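Local coordinates for RagB/SusD domain protein (Flavobacterium johnsoniae, PDB 5J90) that binds chitin as a SusD homolog and probably serves the uptake of chitin-derived oligosaccharides at the outer membrane, as its family of lipoproteins does for other glycans, at residues Arg213-Lys218 with Ala343-Asn348; Ala435-Arg440 with Val499-Asn504. All blocks are in the same frame, centred on the assembly; numbering follows the deposited sequence.

Contact 1 of 2, residues Arg213-Lys218 with Ala343-Asn348; sequences RIVKVK and ALRGWN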
ATOM      1  N   ARG A 213     -11.594  -7.288  -5.915  1.00  7.94           N
ATOM      2  CA  ARG A 213     -11.151  -6.132  -5.138  1.00  6.45           C
ATOM      3  C   ARG A 213      -9.712  -6.265  -4.665  1.00  6.54           C
ATOM      4  O   ARG A 213      -8.986  -5.269  -4.615  1.00  8.04           O
ATOM      5  CB  ARG A 213     -12.050  -5.916  -3.914  1.00  8.05           C
ATOM      6  CG  ARG A 213     -11.740  -4.623  -3.157  1.00  7.60           C
ATOM      7  CD  ARG A 213     -12.544  -3.442  -3.714  1.00  9.52           C
ATOM      8  NE  ARG A 213     -13.925  -3.501  -3.230  1.00  7.96           N
ATOM      9  CZ  ARG A 213     -15.012  -3.522  -3.996  1.00  7.88           C
ATOM     10  NH1 ARG A 213     -16.205  -3.602  -3.422  1.00  9.12           N
ATOM     11  NH2 ARG A 213     -14.934  -3.461  -5.326  1.00  9.40           N
ATOM     12  N   ILE A 214      -9.320  -7.483  -4.297  1.00  6.82           N
ATOM     13  CA  ILE A 214      -8.018  -7.682  -3.660  1.00  7.18           C
ATOM     14  C   ILE A 214      -6.935  -8.155  -4.631  1.00  7.53           C
ATOM     15  O   ILE A 214      -5.859  -8.571  -4.201  1.00  9.01           O
ATOM     16  CB  ILE A 214      -8.119  -8.628  -2.435  1.00  7.64           C
ATOM     17  CG1 ILE A 214      -8.468 -10.062  -2.849  1.00  9.03           C
ATOM     18  CG2 ILE A 214      -9.141  -8.079  -1.440  1.00  8.76           C
ATOM     19  CD1 ILE A 214      -8.317 -11.073  -1.718  1.00  9.95           C
ATOM     20  N   VAL A 215      -7.186  -8.052  -5.933  1.00  7.31           N
ATOM     21  CA  VAL A 215      -6.230  -8.608  -6.898  1.00  8.39           C
ATOM     22  C   VAL A 215      -4.852  -7.925  -6.895  1.00  8.99           C
ATOM     23  O   VAL A 215      -3.852  -8.566  -7.244  1.00  9.18           O
ATOM     24  CB  VAL A 215      -6.835  -8.656  -8.324  1.00  8.82           C
ATOM     25  CG1 VAL A 215      -6.931  -7.267  -8.936  1.00 10.35           C
ATOM     26  CG2 VAL A 215      -6.015  -9.587  -9.219  1.00 10.86           C
ATOM     27  N   LYS A 216      -4.779  -6.650  -6.519  1.00  8.86           N
ATOM     28  CA  LYS A 216      -3.479  -5.967  -6.466  1.00  9.64           C
ATOM     29  C   LYS A 216      -2.706  -6.287  -5.195  1.00 10.66           C
ATOM     30  O   LYS A 216      -1.477  -6.352  -5.223  1.00 12.60           O
ATOM     31  CB  LYS A 216      -3.615  -4.440  -6.646  1.00 10.57           C
ATOM     32  CG  LYS A 216      -4.334  -4.044  -7.931  1.00 11.62           C
ATOM     33  CD  LYS A 216      -3.961  -2.663  -8.487  1.00 17.86           C
ATOM     34  CE  LYS A 216      -4.245  -1.559  -7.517  1.00 17.32           C
ATOM     35  NZ  LYS A 216      -4.067  -0.223  -8.195  1.00 11.98           N
ATOM     36  N   VAL A 217      -3.397  -6.475  -4.077  1.00  9.08           N
ATOM     37  CA  VAL A 217      -2.714  -6.702  -2.808  1.00 10.46           C
ATOM     38  C   VAL A 217      -2.427  -8.191  -2.566  1.00 10.93           C
ATOM     39  O   VAL A 217      -1.397  -8.549  -1.992  1.00 11.50           O
ATOM     40  CB  VAL A 217      -3.505  -6.067  -1.622  1.00  9.43           C
ATOM     41  CG1 VAL A 217      -4.815  -6.800  -1.374  1.00 10.30           C
ATOM     42  CG2 VAL A 217      -2.659  -6.048  -0.354  1.00 11.98           C
ATOM     43  N   LYS A 218      -3.328  -9.065  -3.010  1.00  9.38           N
ATOM     44  CA  LYS A 218      -3.195 -10.507  -2.810  1.00  9.43           C
ATOM     45  C   LYS A 218      -3.700 -11.250  -4.049  1.00  9.29           C
ATOM     46  O   LYS A 218      -4.756 -11.892  -4.002  1.00  9.82           O
ATOM     47  CB  LYS A 218      -4.035 -10.973  -1.611  1.00 12.66           C
ATOM     48  CG  LYS A 218      -3.372 -10.982  -0.233  1.00 18.39           C
ATOM     49  CD  LYS A 218      -4.285 -11.715   0.769  1.00 14.84           C
ATOM     50  CE  LYS A 218      -3.813 -11.618   2.222  1.00 14.61           C
ATOM     51  NZ  LYS A 218      -4.775 -12.313   3.154  1.00 14.17           N
ATOM     52  N   ALA A 343     -11.075 -13.187 -16.898  1.00  9.31           N
ATOM     53  CA  ALA A 343     -10.588 -13.844 -18.112  1.00  9.70           C
ATOM     54  C   ALA A 343      -9.336 -13.126 -18.634  1.00 11.43           C
ATOM     55  O   ALA A 343      -8.381 -13.774 -19.080  1.00 10.97           O
ATOM     56  CB  ALA A 343     -11.678 -13.867 -19.166  1.00 11.25           C
ATOM     57  N   LEU A 344      -9.316 -11.797 -18.570  1.00 10.27           N
ATOM     58  CA  LEU A 344      -8.109 -11.049 -18.920  1.00 12.02           C
ATOM     59  C   LEU A 344      -6.910 -11.519 -18.117  1.00 12.65           C
ATOM     60  O   LEU A 344      -5.777 -11.522 -18.607  1.00 14.89           O
ATOM     61  CB  LEU A 344      -8.295  -9.565 -18.625  1.00 16.14           C
ATOM     62  CG  LEU A 344      -8.912  -8.611 -19.630  1.00 17.05           C
ATOM     63  CD1 LEU A 344      -8.572  -7.186 -19.201  1.00 14.08           C
ATOM     64  CD2 LEU A 344      -8.416  -8.894 -21.053  1.00 20.44           C
ATOM     65  N   ARG A 345      -7.161 -11.896 -16.867  1.00 10.89           N
ATOM     66  CA  ARG A 345      -6.116 -12.339 -15.955  1.00 12.17           C
ATOM     67  C   ARG A 345      -5.784 -13.826 -16.094  1.00 11.31           C
ATOM     68  O   ARG A 345      -4.897 -14.339 -15.412  1.00 12.87           O
ATOM     69  CB  ARG A 345      -6.500 -11.994 -14.509  1.00 10.13           C
ATOM     70  CG  ARG A 345      -6.677 -10.495 -14.310  1.00  9.90           C
ATOM     71  CD  ARG A 345      -7.008 -10.127 -12.860  1.00  9.48           C
ATOM     72  NE  ARG A 345      -7.228  -8.688 -12.752  1.00  9.21           N
ATOM     73  CZ  ARG A 345      -6.250  -7.786 -12.712  1.00  9.83           C
ATOM     74  NH1 ARG A 345      -4.980  -8.164 -12.732  1.00 11.19           N
ATOM     75  NH2 ARG A 345      -6.539  -6.501 -12.657  1.00  9.66           N
ATOM     76  N   GLY A 346      -6.486 -14.517 -16.990  1.00 10.56           N
ATOM     77  CA  GLY A 346      -6.213 -15.926 -17.235  1.00 12.02           C
ATOM     78  C   GLY A 346      -6.920 -16.885 -16.291  1.00 11.89           C
ATOM     79  O   GLY A 346      -6.583 -18.065 -16.216  1.00 13.21           O
ATOM     80  N   TRP A 347      -7.909 -16.384 -15.554  1.00  9.55           N
ATOM     81  CA  TRP A 347      -8.596 -17.202 -14.561  1.00  9.75           C
ATOM     82  C   TRP A 347      -9.747 -18.017 -15.151  1.00  9.25           C
ATOM     83  O   TRP A 347     -10.247 -17.699 -16.232  1.00 10.69           O
ATOM     84  CB  TRP A 347      -9.139 -16.314 -13.440  1.00 10.34           C
ATOM     85  CG  TRP A 347      -8.101 -15.532 -12.696  1.00 10.88           C
ATOM     86  CD1 TRP A 347      -6.740 -15.656 -12.775  1.00 12.62           C
ATOM     87  CD2 TRP A 347      -8.356 -14.493 -11.749  1.00 10.21           C
ATOM     88  NE1 TRP A 347      -6.134 -14.760 -11.921  1.00 12.86           N
ATOM     89  CE2 TRP A 347      -7.105 -14.033 -11.284  1.00 11.18           C
ATOM     90  CE3 TRP A 347      -9.525 -13.907 -11.242  1.00 10.22           C
ATOM     91  CZ2 TRP A 347      -6.992 -13.010 -10.339  1.00 11.75           C
ATOM     92  CZ3 TRP A 347      -9.404 -12.894 -10.297  1.00  9.70           C
ATOM     93  CH2 TRP A 347      -8.152 -12.453  -9.867  1.00 10.47           C
ATOM     94  N   ASN A 348     -10.180 -19.038 -14.421  1.00 10.03           N
ATOM     95  CA  ASN A 348     -11.236 -19.937 -14.892  1.00 10.93           C
ATOM     96  C   ASN A 348     -12.614 -19.327 -14.714  1.00 11.01           C
ATOM     97  O   ASN A 348     -13.284 -19.576 -13.702  1.00 11.90           O
ATOM     98  CB  ASN A 348     -11.184 -21.271 -14.148  1.00 13.68           C
ATOM     99  CG  ASN A 348      -9.976 -22.094 -14.504  1.00 20.69           C
ATOM    100  OD1 ASN A 348      -9.337 -21.868 -15.533  1.00 22.00           O
ATOM    101  ND2 ASN A 348      -9.663 -23.073 -13.662  1.00 20.09           N
TER
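Val215 sets CG2 between the side chains of Arg345 and Trp347 and lays CG1 over the Arg345 guanidinium, joining the short link that follows helix 196-213 to the C-terminal end of helix 332-344 in this helix-rich SusD-like fold. That second helix finishes in a Schellman motif: Gly346 takes positive phi (85°), and the chain turns so that Arg345 and Trp347 both reach toward Val215.

The contact between the two segments is wholly van der Waals. CG2 of Val215 lies anti to its backbone N and touches the indole at its far end, 3.6 Å from CH2 of Trp347, coming in obliquely. The same methyl sits 3.8 Å from CD of Arg345, so it bridges both partners. CG1 rests toward the rim of the guanidinium face, 3.8 Å from NH2 of Arg345. Within 343-348, Arg345 and Trp347 pack on each other too, with CB of Arg345 above one face of the indole.

Polar bonds hold the guanidinium from outside the pair of segments: NH2 of Arg345 makes a salt bridge to Glu341, in the last turn of helix 332-344, and NH1 donates to the carbonyl of Asn507 near the C terminus. With an alanine in place of Arg345, Glu341 would probably lose its charged mate and Val215 CG1 the flat group beneath it. Helix 219-231 packs against Trp347, while Arg441 touches Val215 and Arg345. The arginine chain runs extended from CG to NE (chi3 -177°), which carries NE to 3.8 Å from Val215 CG2.

Contact 2 of 2, residues Ala435-Arg440 with Val499-Asn504; sequences AWSDYR and VWWDVN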
ATOM      1  N   ALA A 435     -18.852   1.685  -7.571  1.00  7.80           N
ATOM      2  CA  ALA A 435     -18.116   2.411  -8.603  1.00  8.26           C
ATOM      3  C   ALA A 435     -16.894   3.126  -8.035  1.00  8.28           C
ATOM      4  O   ALA A 435     -15.835   3.146  -8.669  1.00  7.91           O
ATOM      5  CB  ALA A 435     -19.041   3.410  -9.325  1.00  8.76           C
ATOM      6  N   TRP A 436     -17.043   3.719  -6.848  1.00  7.36           N
ATOM      7  CA  TRP A 436     -15.920   4.377  -6.159  1.00  7.07           C
ATOM      8  C   TRP A 436     -14.830   3.367  -5.793  1.00  7.92           C
ATOM      9  O   TRP A 436     -13.635   3.636  -5.972  1.00  8.55           O
ATOM     10  CB  TRP A 436     -16.425   5.125  -4.911  1.00  7.65           C
ATOM     11  CG  TRP A 436     -15.366   5.780  -4.056  1.00  7.64           C
ATOM     12  CD1 TRP A 436     -14.339   6.584  -4.476  1.00  9.02           C
ATOM     13  CD2 TRP A 436     -15.264   5.708  -2.631  1.00  6.79           C
ATOM     14  NE1 TRP A 436     -13.592   7.001  -3.392  1.00  8.40           N
ATOM     15  CE2 TRP A 436     -14.146   6.481  -2.249  1.00  7.11           C
ATOM     16  CE3 TRP A 436     -16.016   5.066  -1.637  1.00  8.14           C
ATOM     17  CZ2 TRP A 436     -13.750   6.611  -0.913  1.00  8.77           C
ATOM     18  CZ3 TRP A 436     -15.631   5.203  -0.310  1.00  8.51           C
ATOM     19  CH2 TRP A 436     -14.509   5.972   0.037  1.00  8.74           C
ATOM     20  N   SER A 437     -15.226   2.203  -5.291  1.00  8.03           N
ATOM     21  CA  SER A 437     -14.235   1.171  -4.984  1.00  8.67           C
ATOM     22  C   SER A 437     -13.502   0.683  -6.240  1.00  8.60           C
ATOM     23  O   SER A 437     -12.276   0.561  -6.243  1.00  8.31           O
ATOM     24  CB  SER A 437     -14.892   0.017  -4.231  1.00  8.22           C
ATOM     25  OG  SER A 437     -15.356   0.486  -2.976  1.00  8.03           O
ATOM     26  N   ASP A 438     -14.244   0.421  -7.314  1.00  7.76           N
ATOM     27  CA  ASP A 438     -13.628  -0.006  -8.569  1.00  8.29           C
ATOM     28  C   ASP A 438     -12.719   1.075  -9.154  1.00  8.24           C
ATOM     29  O   ASP A 438     -11.662   0.765  -9.724  1.00  8.93           O
ATOM     30  CB  ASP A 438     -14.725  -0.370  -9.571  1.00  9.63           C
ATOM     31  CG  ASP A 438     -14.576  -1.759 -10.156  1.00 11.29           C
ATOM     32  OD1 ASP A 438     -13.794  -2.601  -9.654  1.00 10.99           O
ATOM     33  OD2 ASP A 438     -15.275  -2.006 -11.157  1.00 12.86           O
ATOM     34  N   TYR A 439     -13.100   2.344  -9.009  1.00  7.60           N
ATOM     35  CA  TYR A 439     -12.286   3.445  -9.503  1.00  7.91           C
ATOM     36  C   TYR A 439     -10.987   3.532  -8.711  1.00  8.02           C
ATOM     37  O   TYR A 439      -9.909   3.743  -9.273  1.00  8.69           O
ATOM     38  CB  TYR A 439     -13.026   4.788  -9.426  1.00  8.75           C
ATOM     39  CG  TYR A 439     -12.115   5.939  -9.778  1.00  8.49           C
ATOM     40  CD1 TYR A 439     -11.864   6.276 -11.102  1.00  8.47           C
ATOM     41  CD2 TYR A 439     -11.464   6.665  -8.781  1.00 10.06           C
ATOM     42  CE1 TYR A 439     -11.007   7.317 -11.426  1.00  9.93           C
ATOM     43  CE2 TYR A 439     -10.608   7.704  -9.094  1.00 12.29           C
ATOM     44  CZ  TYR A 439     -10.384   8.026 -10.419  1.00 11.36           C
ATOM     45  OH  TYR A 439      -9.536   9.071 -10.733  1.00 13.94           O
ATOM     46  N   ARG A 440     -11.081   3.393  -7.395  1.00  7.38           N
ATOM     47  CA  ARG A 440      -9.862   3.407  -6.591  1.00  7.44           C
ATOM     48  C   ARG A 440      -8.922   2.275  -7.018  1.00  7.30           C
ATOM     49  O   ARG A 440      -7.719   2.490  -7.209  1.00  8.36           O
ATOM     50  CB  ARG A 440     -10.200   3.335  -5.096  1.00  7.64           C
ATOM     51  CG  ARG A 440     -10.743   4.650  -4.529  1.00  7.35           C
ATOM     52  CD  ARG A 440     -11.129   4.530  -3.054  1.00  7.52           C
ATOM     53  NE  ARG A 440     -12.343   3.729  -2.873  1.00  7.02           N
ATOM     54  CZ  ARG A 440     -12.694   3.178  -1.716  1.00  6.64           C
ATOM     55  NH1 ARG A 440     -11.915   3.317  -0.648  1.00  8.30           N
ATOM     56  NH2 ARG A 440     -13.808   2.463  -1.628  1.00  7.49           N
ATOM     57  N   VAL A 499      -6.303   2.300   1.963  1.00  6.92           N
ATOM     58  CA  VAL A 499      -6.677   1.065   2.653  1.00  7.60           C
ATOM     59  C   VAL A 499      -5.885  -0.108   2.067  1.00  7.07           C
ATOM     60  O   VAL A 499      -5.299  -0.000   0.979  1.00  7.77           O
ATOM     61  CB  VAL A 499      -8.202   0.771   2.610  1.00  6.94           C
ATOM     62  CG1 VAL A 499      -8.987   1.956   3.165  1.00  8.36           C
ATOM     63  CG2 VAL A 499      -8.676   0.424   1.193  1.00  7.74           C
ATOM     64  N   TRP A 500      -5.862  -1.221   2.794  1.00  6.87           N
ATOM     65  CA  TRP A 500      -5.067  -2.394   2.426  1.00  7.17           C
ATOM     66  C   TRP A 500      -5.208  -2.857   0.971  1.00  6.26           C
ATOM     67  O   TRP A 500      -4.189  -3.094   0.307  1.00  7.61           O
ATOM     68  CB  TRP A 500      -5.368  -3.512   3.431  1.00  8.39           C
ATOM     69  CG  TRP A 500      -4.947  -4.905   3.074  1.00  7.54           C
ATOM     70  CD1 TRP A 500      -3.703  -5.460   3.203  1.00  8.01           C
ATOM     71  CD2 TRP A 500      -5.799  -5.943   2.571  1.00  6.33           C
ATOM     72  NE1 TRP A 500      -3.731  -6.780   2.797  1.00  8.63           N
ATOM     73  CE2 TRP A 500      -5.006  -7.098   2.404  1.00  6.99           C
ATOM     74  CE3 TRP A 500      -7.157  -6.004   2.243  1.00  8.41           C
ATOM     75  CZ2 TRP A 500      -5.529  -8.300   1.915  1.00  8.99           C
ATOM     76  CZ3 TRP A 500      -7.673  -7.191   1.758  1.00  7.94           C
ATOM     77  CH2 TRP A 500      -6.862  -8.326   1.600  1.00  8.44           C
ATOM     78  N   TRP A 501      -6.428  -2.985   0.444  1.00  7.02           N
ATOM     79  CA  TRP A 501      -6.540  -3.468  -0.942  1.00  6.74           C
ATOM     80  C   TRP A 501      -6.166  -2.409  -1.979  1.00  6.90           C
ATOM     81  O   TRP A 501      -5.891  -2.745  -3.131  1.00  7.86           O
ATOM     82  CB  TRP A 501      -7.914  -4.098  -1.267  1.00  6.78           C
ATOM     83  CG  TRP A 501      -9.129  -3.221  -1.025  1.00  6.82           C
ATOM     84  CD1 TRP A 501     -10.049  -3.395  -0.027  1.00  7.08           C
ATOM     85  CD2 TRP A 501      -9.580  -2.090  -1.797  1.00  5.75           C
ATOM     86  NE1 TRP A 501     -11.034  -2.434  -0.112  1.00  6.90           N
ATOM     87  CE2 TRP A 501     -10.777  -1.622  -1.190  1.00  6.27           C
ATOM     88  CE3 TRP A 501      -9.110  -1.435  -2.942  1.00  7.91           C
ATOM     89  CZ2 TRP A 501     -11.489  -0.516  -1.676  1.00  6.99           C
ATOM     90  CZ3 TRP A 501      -9.821  -0.337  -3.426  1.00  7.97           C
ATOM     91  CH2 TRP A 501     -10.997   0.115  -2.787  1.00  7.63           C
ATOM     92  N   ASP A 502      -6.141  -1.141  -1.574  1.00  7.24           N
ATOM     93  CA  ASP A 502      -5.907  -0.020  -2.488  1.00  7.57           C
ATOM     94  C   ASP A 502      -4.420   0.287  -2.604  1.00  7.43           C
ATOM     95  O   ASP A 502      -3.991   1.433  -2.504  1.00  7.81           O
ATOM     96  CB  ASP A 502      -6.688   1.209  -1.981  1.00  8.12           C
ATOM     97  CG  ASP A 502      -6.750   2.345  -2.985  1.00  7.89           C
ATOM     98  OD1 ASP A 502      -6.573   2.081  -4.195  1.00  9.21           O
ATOM     99  OD2 ASP A 502      -6.998   3.496  -2.542  1.00  8.94           O
ATOM    100  N   VAL A 503      -3.630  -0.752  -2.830  1.00  8.68           N
ATOM    101  CA  VAL A 503      -2.179  -0.602  -2.852  1.00  8.95           C
ATOM    102  C   VAL A 503      -1.733   0.217  -4.063  1.00  9.01           C
ATOM    103  O   VAL A 503      -2.328   0.142  -5.147  1.00  9.18           O
ATOM    104  CB  VAL A 503      -1.499  -1.995  -2.814  1.00 11.14           C
ATOM    105  CG1 VAL A 503      -1.920  -2.824  -3.982  1.00 12.83           C
ATOM    106  CG2 VAL A 503       0.022  -1.873  -2.748  1.00 12.56           C
ATOM    107  N   ASN A 504      -0.697   1.030  -3.876  1.00  7.38           N
ATOM    108  CA  ASN A 504      -0.109   1.735  -5.010  1.00  8.29           C
ATOM    109  C   ASN A 504       0.702   0.783  -5.886  1.00  8.28           C
ATOM    110  O   ASN A 504       1.913   0.603  -5.699  1.00 10.79           O
ATOM    111  CB  ASN A 504       0.773   2.896  -4.554  1.00  9.38           C
ATOM    112  CG  ASN A 504       1.274   3.698  -5.716  1.00  9.77           C
ATOM    113  OD1 ASN A 504       0.489   4.148  -6.544  1.00 10.86           O
ATOM    114  ND2 ASN A 504       2.581   3.856  -5.817  1.00  9.52           N
TER
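Arg440 and Trp501 meet at about a right angle, where helix 432-442 faces the type I turn Val499-Asp502. From CB, Arg440 starts out beside Trp501, 4.0 Å from its CH2, and 3.9 Å from OD1 of Asp502. The chain bends at chi3 (-72°), bringing NE over the centre of the Trp436 ring; NE gives a weak hydrogen bond back to Trp436 O. At CZ the guanidinium is held between two rings: Trp436 lies over one face and the CH2 corner of Trp501 presses on the other, 3.7 Å from Arg440 CZ, its ring 68° from the guanidinium plane. NH2 reaches Ser437 OG at 2.8 Å, a weak bond because its angle is only 125°, and lies in plane at the edge of the Trp501 ring. NH1 donates to the carbonyls of Arg466 and Asp132.

Asp502 is paired with Arg466 through OD1, and the carboxylate OD1 of Asp132 accepts from Trp501 NE1. Val499 CG2 sits over the centre of one Trp501 face. This buried contact sets helix 432-442 against the C-terminal turn, with Arg213 from the end of helix 196-213 packing on Ser437 and Trp501, and Gln154 at the start of helix 154-177 bonded to Trp501 N.

Going from the N terminus, the chain leaves helix 196-213 through 213-218, then travels 124 residues, including both strands of the 244-247/326-328 sheet, before 343-348 closes contact 1. Only afterwards does contact 2 open at 435-440, to be closed 58 residues later by 499-504, so the two loops run in series and neither nests nor crosses. In space they adjoin, with centres 14 Å apart: CE of Lys216 packs on the carbonyl O of Val503, and Val217 on the backbone of Trp500. The link 213-218 therefore touches helix 432-442 and the C-terminal turn as well as the end of helix 332-344. Beyond that turn, Asn504 bonds to Lys488 of the second subunit.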